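Local structure of CRISPR-associated endonuclease Cas1 (Thermotoga maritima, 4XTK) at residues H310-E313 and K314-G318; R297-M301 and R302-K306; E59-Q63 and K64-I68. The protein probably acts as a metal-dependent double-stranded DNA endonuclease in CRISPR adaptive immunity, working as a homodimer that joins a Cas2 homodimer. One frame throughout, in Å; residues are numbered along the deposited sequence.

Interaction 1 of 3, residues H310-E313 and K314-G318; sequences HKLE and KHLIG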
loop_
_atom_site.group_PDB
_atom_site.type_symbol
_atom_site.label_atom_id
_atom_site.label_comp_id
_atom_site.label_asym_id
_atom_site.label_seq_id
_atom_site.Cartn_x
_atom_site.Cartn_y
_atom_site.Cartn_z
ATOM N N HIS E 310 15.714 2.899 9.825
ATOM C CA HIS E 310 15.830 1.620 10.504
ATOM C C HIS E 310 15.845 1.818 12.017
ATOM O O HIS E 310 15.389 0.956 12.767
ATOM C CB HIS E 310 17.085 0.872 10.055
ATOM C CG HIS E 310 17.166 -0.529 10.579
ATOM N ND1 HIS E 310 16.207 -1.480 10.305
ATOM C CD2 HIS E 310 18.080 -1.132 11.371
ATOM C CE1 HIS E 310 16.533 -2.613 10.901
ATOM N NE2 HIS E 310 17.666 -2.431 11.554
ATOM N N LYS E 311 16.376 2.957 12.455
ATOM C CA LYS E 311 16.403 3.308 13.873
ATOM C C LYS E 311 14.992 3.499 14.402
ATOM O O LYS E 311 14.677 3.124 15.525
ATOM C CB LYS E 311 17.215 4.582 14.108
ATOM C CG LYS E 311 18.506 4.380 14.884
ATOM C CD LYS E 311 19.272 5.696 15.027
ATOM C CE LYS E 311 20.302 5.884 13.913
ATOM N NZ LYS E 311 21.349 4.819 13.904
ATOM N N LEU E 312 14.146 4.101 13.581
ATOM C CA LEU E 312 12.765 4.321 13.964
ATOM C C LEU E 312 12.025 2.991 13.998
ATOM O O LEU E 312 11.193 2.757 14.876
ATOM C CB LEU E 312 12.084 5.292 13.000
ATOM C CG LEU E 312 10.621 5.590 13.325
ATOM C CD1 LEU E 312 10.497 6.170 14.736
ATOM C CD2 LEU E 312 10.014 6.515 12.276
ATOM N N GLU E 313 12.337 2.128 13.035
ATOM C CA GLU E 313 11.747 0.795 12.967
ATOM C C GLU E 313 12.037 0.005 14.237
ATOM O O GLU E 313 11.142 -0.613 14.829
ATOM C CB GLU E 313 12.273 0.029 11.749
ATOM C CG GLU E 313 11.646 0.450 10.427
ATOM C CD GLU E 313 12.162 -0.360 9.252
ATOM O OE1 GLU E 313 13.397 -0.523 9.135
ATOM O OE2 GLU E 313 11.335 -0.836 8.445
ATOM N N LYS E 314 13.294 0.032 14.656
ATOM C CA LYS E 314 13.686 -0.707 15.839
ATOM C C LYS E 314 13.024 -0.114 17.073
ATOM O O LYS E 314 12.558 -0.851 17.941
ATOM C CB LYS E 314 15.209 -0.737 15.972
ATOM C CG LYS E 314 15.846 -1.741 15.021
ATOM C CD LYS E 314 17.349 -1.860 15.207
ATOM C CE LYS E 314 18.057 -0.532 15.029
ATOM N NZ LYS E 314 19.527 -0.748 14.960
ATOM N N HIS E 315 12.949 1.211 17.131
ATOM C CA HIS E 315 12.276 1.884 18.237
ATOM C C HIS E 315 10.812 1.456 18.350
ATOM O O HIS E 315 10.331 1.141 19.442
ATOM C CB HIS E 315 12.358 3.400 18.069
ATOM C CG HIS E 315 11.533 4.161 19.058
ATOM N ND1 HIS E 315 11.931 4.366 20.363
ATOM C CD2 HIS E 315 10.324 4.763 18.934
ATOM C CE1 HIS E 315 11.008 5.068 20.996
ATOM N NE2 HIS E 315 10.025 5.324 20.149
ATOM N N LEU E 316 10.117 1.434 17.217
ATOM C CA LEU E 316 8.692 1.125 17.207
ATOM C C LEU E 316 8.384 -0.280 17.724
ATOM O O LEU E 316 7.349 -0.490 18.353
ATOM C CB LEU E 316 8.118 1.299 15.799
ATOM C CG LEU E 316 7.986 2.754 15.331
ATOM C CD1 LEU E 316 7.577 2.823 13.895
ATOM C CD2 LEU E 316 6.991 3.506 16.141
ATOM N N ILE E 317 9.272 -1.237 17.473
ATOM C CA ILE E 317 9.021 -2.610 17.909
ATOM C C ILE E 317 9.644 -2.957 19.262
ATOM O O ILE E 317 9.576 -4.102 19.697
ATOM C CB ILE E 317 9.520 -3.637 16.874
ATOM C CG1 ILE E 317 11.045 -3.610 16.769
ATOM C CG2 ILE E 317 8.883 -3.382 15.528
ATOM C CD1 ILE E 317 11.594 -4.626 15.790
ATOM N N GLY E 318 10.260 -1.983 19.923
ATOM C CA GLY E 318 10.768 -2.202 21.268
ATOM C C GLY E 318 12.210 -2.672 21.343
ATOM O O GLY E 318 12.830 -2.627 22.407
#

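Interaction 2 of 3, residues R297-M301 and R302-K306; sequences RYVSM and RSLIK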
loop_
_atom_site.group_PDB
_atom_site.type_symbol
_atom_site.label_atom_id
_atom_site.label_comp_id
_atom_site.label_asym_id
_atom_site.label_seq_id
_atom_site.Cartn_x
_atom_site.Cartn_y
_atom_site.Cartn_z
ATOM N N ARG E 297 33.126 4.452 10.175
ATOM C CA ARG E 297 33.274 4.285 8.727
ATOM C C ARG E 297 32.699 5.453 7.940
ATOM O O ARG E 297 32.186 6.421 8.502
ATOM C CB ARG E 297 32.592 3.005 8.235
ATOM C CG ARG E 297 32.834 1.770 9.060
ATOM C CD ARG E 297 31.528 1.049 9.311
ATOM N NE ARG E 297 31.740 -0.248 9.940
ATOM C CZ ARG E 297 31.427 -1.407 9.371
ATOM N NH1 ARG E 297 30.882 -1.425 8.162
ATOM N NH2 ARG E 297 31.656 -2.549 10.008
ATOM N N TYR E 298 32.777 5.332 6.619
ATOM C CA TYR E 298 32.172 6.300 5.720
ATOM C C TYR E 298 30.943 5.706 5.057
ATOM O O TYR E 298 30.973 4.593 4.532
ATOM C CB TYR E 298 33.179 6.765 4.670
ATOM C CG TYR E 298 34.280 7.609 5.258
ATOM C CD1 TYR E 298 34.075 8.953 5.522
ATOM C CD2 TYR E 298 35.516 7.061 5.568
ATOM C CE1 TYR E 298 35.069 9.733 6.071
ATOM C CE2 TYR E 298 36.519 7.834 6.115
ATOM C CZ TYR E 298 36.289 9.170 6.361
ATOM O OH TYR E 298 37.277 9.949 6.909
ATOM N N VAL E 299 29.851 6.457 5.104
ATOM C CA VAL E 299 28.605 6.029 4.497
ATOM C C VAL E 299 28.067 7.155 3.621
ATOM O O VAL E 299 28.366 8.332 3.848
ATOM C CB VAL E 299 27.561 5.631 5.566
ATOM C CG1 VAL E 299 28.008 4.380 6.297
ATOM C CG2 VAL E 299 27.338 6.773 6.554
ATOM N N SER E 300 27.295 6.788 2.605
ATOM C CA SER E 300 26.646 7.775 1.756
ATOM C C SER E 300 25.502 8.412 2.527
ATOM O O SER E 300 25.016 7.844 3.506
ATOM C CB SER E 300 26.128 7.134 0.469
ATOM O OG SER E 300 25.125 6.172 0.751
ATOM N N MET E 301 25.078 9.589 2.089
ATOM C CA MET E 301 23.969 10.267 2.734
ATOM C C MET E 301 22.685 9.451 2.605
ATOM O O MET E 301 21.840 9.465 3.498
ATOM C CB MET E 301 23.769 11.661 2.141
ATOM C CG MET E 301 23.059 12.619 3.080
ATOM S SD MET E 301 24.008 12.890 4.587
ATOM C CE MET E 301 25.549 13.492 3.911
ATOM N N ARG E 302 22.547 8.734 1.493
ATOM C CA ARG E 302 21.374 7.893 1.281
ATOM C C ARG E 302 21.344 6.771 2.305
ATOM O O ARG E 302 20.279 6.340 2.734
ATOM C CB ARG E 302 21.357 7.317 -0.135
ATOM C CG ARG E 302 20.136 6.461 -0.430
ATOM C CD ARG E 302 20.152 5.896 -1.843
ATOM N NE ARG E 302 19.976 6.929 -2.861
ATOM C CZ ARG E 302 20.965 7.463 -3.569
ATOM N NH1 ARG E 302 22.215 7.061 -3.375
ATOM N NH2 ARG E 302 20.705 8.397 -4.475
ATOM N N SER E 303 22.521 6.298 2.699
ATOM C CA SER E 303 22.596 5.264 3.717
ATOM C C SER E 303 22.258 5.841 5.082
ATOM O O SER E 303 21.605 5.181 5.886
ATOM C CB SER E 303 23.977 4.613 3.733
ATOM O OG SER E 303 24.117 3.729 2.635
ATOM N N LEU E 304 22.693 7.073 5.336
ATOM C CA LEU E 304 22.385 7.744 6.595
ATOM C C LEU E 304 20.880 7.883 6.795
ATOM O O LEU E 304 20.371 7.685 7.903
ATOM C CB LEU E 304 23.047 9.122 6.662
ATOM C CG LEU E 304 24.485 9.184 7.183
ATOM C CD1 LEU E 304 24.895 10.626 7.419
ATOM C CD2 LEU E 304 24.651 8.367 8.455
ATOM N N ILE E 305 20.174 8.228 5.722
ATOM C CA ILE E 305 18.722 8.346 5.777
ATOM C C ILE E 305 18.129 6.960 6.013
ATOM O O ILE E 305 17.251 6.782 6.857
ATOM C CB ILE E 305 18.148 8.965 4.487
ATOM C CG1 ILE E 305 18.757 10.349 4.251
ATOM C CG2 ILE E 305 16.633 9.071 4.563
ATOM C CD1 ILE E 305 18.394 10.954 2.912
ATOM N N LYS E 306 18.638 5.980 5.275
ATOM C CA LYS E 306 18.229 4.594 5.438
ATOM C C LYS E 306 18.386 4.154 6.891
ATOM O O LYS E 306 17.493 3.525 7.458
ATOM C CB LYS E 306 19.052 3.676 4.526
ATOM C CG LYS E 306 18.597 3.616 3.073
ATOM C CD LYS E 306 19.564 2.766 2.254
ATOM C CE LYS E 306 19.393 2.960 0.752
ATOM N NZ LYS E 306 19.389 1.661 0.015
#

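Interaction 3 of 3, residues E59-Q63 and K64-I68; sequences EFLSQ and KRIPI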
loop_
_atom_site.group_PDB
_atom_site.type_symbol
_atom_site.label_atom_id
_atom_site.label_comp_id
_atom_site.label_asym_id
_atom_site.label_seq_id
_atom_site.Cartn_x
_atom_site.Cartn_y
_atom_site.Cartn_z
ATOM N N GLU E 59 2.832 -17.344 -9.786
ATOM C CA GLU E 59 2.243 -18.506 -9.128
ATOM C C GLU E 59 3.240 -19.145 -8.170
ATOM O O GLU E 59 2.861 -19.644 -7.111
ATOM C CB GLU E 59 1.769 -19.534 -10.158
ATOM C CG GLU E 59 0.546 -19.095 -10.944
ATOM C CD GLU E 59 0.141 -20.092 -12.015
ATOM O OE1 GLU E 59 0.763 -21.173 -12.096
ATOM O OE2 GLU E 59 -0.800 -19.790 -12.779
ATOM N N PHE E 60 4.516 -19.119 -8.541
ATOM C CA PHE E 60 5.561 -19.692 -7.703
ATOM C C PHE E 60 5.756 -18.871 -6.433
ATOM O O PHE E 60 5.718 -19.406 -5.327
ATOM C CB PHE E 60 6.875 -19.792 -8.474
ATOM C CG PHE E 60 8.003 -20.368 -7.671
ATOM C CD1 PHE E 60 8.089 -21.728 -7.453
ATOM C CD2 PHE E 60 8.974 -19.546 -7.123
ATOM C CE1 PHE E 60 9.125 -22.258 -6.715
ATOM C CE2 PHE E 60 10.012 -20.072 -6.382
ATOM C CZ PHE E 60 10.085 -21.428 -6.180
ATOM N N LEU E 61 5.963 -17.568 -6.604
ATOM C CA LEU E 61 6.070 -16.648 -5.475
ATOM C C LEU E 61 4.849 -16.738 -4.570
ATOM O O LEU E 61 4.966 -16.688 -3.346
ATOM C CB LEU E 61 6.240 -15.209 -5.961
ATOM C CG LEU E 61 7.571 -14.823 -6.605
ATOM C CD1 LEU E 61 7.611 -13.322 -6.808
ATOM C CD2 LEU E 61 8.737 -15.285 -5.760
ATOM N N SER E 62 3.682 -16.876 -5.185
ATOM C CA SER E 62 2.436 -17.008 -4.448
ATOM C C SER E 62 2.440 -18.276 -3.597
ATOM O O SER E 62 1.994 -18.260 -2.451
ATOM C CB SER E 62 1.252 -17.010 -5.414
ATOM O OG SER E 62 0.018 -17.044 -4.720
ATOM N N GLN E 63 2.951 -19.369 -4.162
ATOM C CA GLN E 63 3.060 -20.637 -3.444
ATOM C C GLN E 63 4.060 -20.541 -2.297
ATOM O O GLN E 63 3.897 -21.182 -1.264
ATOM C CB GLN E 63 3.471 -21.765 -4.398
ATOM C CG GLN E 63 2.401 -22.177 -5.407
ATOM C CD GLN E 63 2.933 -23.112 -6.488
ATOM O OE1 GLN E 63 4.115 -23.452 -6.505
ATOM N NE2 GLN E 63 2.059 -23.520 -7.401
ATOM N N LYS E 64 5.099 -19.735 -2.487
ATOM C CA LYS E 64 6.119 -19.537 -1.464
ATOM C C LYS E 64 5.750 -18.379 -0.539
ATOM O O LYS E 64 6.487 -18.057 0.398
ATOM C CB LYS E 64 7.482 -19.279 -2.113
ATOM C CG LYS E 64 8.003 -20.429 -2.959
ATOM C CD LYS E 64 8.402 -21.617 -2.098
ATOM C CE LYS E 64 9.013 -22.734 -2.936
ATOM N NZ LYS E 64 9.525 -23.860 -2.098
ATOM N N ARG E 65 4.610 -17.755 -0.824
ATOM C CA ARG E 65 4.074 -16.675 -0.006
ATOM C C ARG E 65 5.065 -15.510 0.077
ATOM O O ARG E 65 5.222 -14.869 1.119
ATOM C CB ARG E 65 3.701 -17.212 1.377
ATOM C CG ARG E 65 2.634 -18.304 1.286
ATOM C CD ARG E 65 2.304 -18.979 2.610
ATOM N NE ARG E 65 1.192 -19.913 2.431
ATOM C CZ ARG E 65 0.647 -20.644 3.399
ATOM N NH1 ARG E 65 1.102 -20.562 4.641
ATOM N NH2 ARG E 65 -0.360 -21.462 3.123
ATOM N N ILE E 66 5.716 -15.248 -1.054
ATOM C CA ILE E 66 6.703 -14.182 -1.183
ATOM C C ILE E 66 6.202 -13.062 -2.078
ATOM O O ILE E 66 6.061 -13.249 -3.289
ATOM C CB ILE E 66 8.022 -14.707 -1.778
ATOM C CG1 ILE E 66 8.642 -15.770 -0.870
ATOM C CG2 ILE E 66 8.980 -13.559 -2.043
ATOM C CD1 ILE E 66 9.833 -16.461 -1.479
ATOM N N PRO E 67 5.942 -11.885 -1.496
ATOM C CA PRO E 67 5.547 -10.759 -2.338
ATOM C C PRO E 67 6.753 -10.163 -3.034
ATOM O O PRO E 67 7.890 -10.326 -2.577
ATOM C CB PRO E 67 4.926 -9.772 -1.344
ATOM C CG PRO E 67 5.395 -10.203 0.009
ATOM C CD PRO E 67 6.204 -11.460 -0.117
ATOM N N ILE E 68 6.508 -9.491 -4.149
ATOM C CA ILE E 68 7.584 -8.855 -4.888
ATOM C C ILE E 68 7.227 -7.390 -5.111
ATOM O O ILE E 68 6.158 -7.066 -5.641
ATOM C CB ILE E 68 7.865 -9.594 -6.224
ATOM C CG1 ILE E 68 8.917 -8.865 -7.053
ATOM C CG2 ILE E 68 6.596 -9.788 -7.043
ATOM C CD1 ILE E 68 9.381 -9.687 -8.229
#

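Interaction 1 of 3, residues H310-E313 and K314-G318
Lys314 N donates to His310 O at 3.0 Å, the first of four i to i+4 backbone bonds in the last turns of the alpha-helix 301-316. His315 N to Lys311 O and Leu316 N to Leu312 O continue the ladder. The fourth, Ile317 N to Glu313 O, is longer at 3.3 Å. Gly318 then leaves the helix with positive phi, 92°.

His310 also pairs with the side chain of Glu313. ND1 donates to OE1 over 3.2 Å, close to the plane of the imidazole ring. The bond helps to fix the rotation of the ring. The other carboxylate oxygen, Glu313 OE2, accepts from the backbone N of His212, so the carboxylate ties the helix to the loop at Thr211 and His212.

The aliphatic chain of Lys314 passes obliquely across one face of the same ring. Its CG lies 4.3 Å from the His310 ring centroid and 23° off the normal, a CH-pi contact displaced toward the rim. A bend at chi3 (-58°) keeps CE near the ring, 3.7 Å from His310 CD2. The ammonium NZ of Lys314 is hydrogen-bonded to Gln320 OE1, beyond the helix end.

The buried side of the helix is mostly apolar, with His315 among the leucines. Leu312, His315 and Leu316 all touch Ile109 of helix 103-127. The His315 ring also stacks with Phe322, and its ND1 is hydrogen-bonded to Phe322 N. This joins the C-terminal tail to the end of the helix. Within the turn, Leu312 CG and Leu316 CD1 meet at 4.2 Å.

Interaction 2 of 3, residues R297-M301 and R302-K306
Ser300 and Ser303 form the N-cap contact where strand 297-300 of a two-stranded antiparallel sheet turns into helix 301-316. Strand 297-300 and helical segment 302-306 run at 91° to each other. Ser300 is the N-cap residue. Its OG accepts from Ser303 N at 3.3 Å. With chi1 at 64°, OG sits between the backbone N and the carbonyl carbon and faces the first turn. Ser300 O takes a bond from Leu304 N at 3.1 Å and a weak, bent one from Ser303 N. Ile305 N to Met301 O carries the helical pattern forward.

Leu304 is the apolar centre of the corner. One methyl, CD2, meets Val299 CG2 of the strand at 3.7 Å, with the two side chains crossing at about a right angle. Leu304 also touches Val290 and His292 of the partner strand 289-292.

Met301 is buried against Ala241 and Val242 of helix 230-252. Phe238 of that helix touches Leu304 and Ile305. The corner is thus packed onto the helix that carries Glu236, a manganese ligand by similarity. Bends at chi2 (62°) and chi3 curl the Met301 chain toward Leu304, and its SD lies 3.7 Å from Leu304 CD1.

Interaction 3 of 3, residues E59-Q63 and K64-I68
The Phe60 ring carries the aliphatic chain of Lys64 over one face. Lys64 CG stands 4.1 Å from the ring centroid and 18° off the normal, a CH-pi contact offset toward the rim. The lysine chain bends at chi2 (-70°), which brings its CE back to 3.7 Å from Phe60 CZ. Val39 touches both side chains, and Phe60 also packs on Arg21.

Helix 55-63 ends in a Schellman motif. Arg65 has positive phi, 59°. Ile66 N reaches back to Leu61 O at 2.8 Å in a nearly straight bond. Arg65 N makes a weak bond to Ser62 O. Lys64 N donates to Phe60 O at 2.9 Å.

Leu61 spans the turn with its two methyls: CD2 lies 4.1 Å from Ile66 CB in the loop, and CD1 lies 3.7 Å from Ile68 CG2 at the start of strand 68-71. Ile45 of strand 42-47 touches Leu61 and Ile66. On the subunit side, Ser62 OG is hydrogen-bonded to Val78 O of the second subunit.

Backbone N-H groups of the turn thus meet the carbonyls of Phe60, Leu61 and, weakly, Ser62. Apolar contacts join helix to sheet. Lys64 methylenes cover part of one ring face, while the ammonium end leads away.

Overall arrangement
Interactions 1 and 2 share helix 301-316. Interaction 2 caps its start, and interaction 1 closes its end. Their centres are 18 Å apart. Both lie at a moderate distance from the metal site assigned by similarity. The Leu312 side chain of interaction 1 is about 11 Å from that of His221 and about 12 Å from that of Glu236. The Ile305 side chain of interaction 2 is about 11 Å from that of Glu236. Interaction 3 is remote from this site. It lies in the N-terminal beta-rich part and also reaches the second subunit. Its centre is 27 Å from that of interaction 1 and 32 Å from that of interaction 2, without touching either.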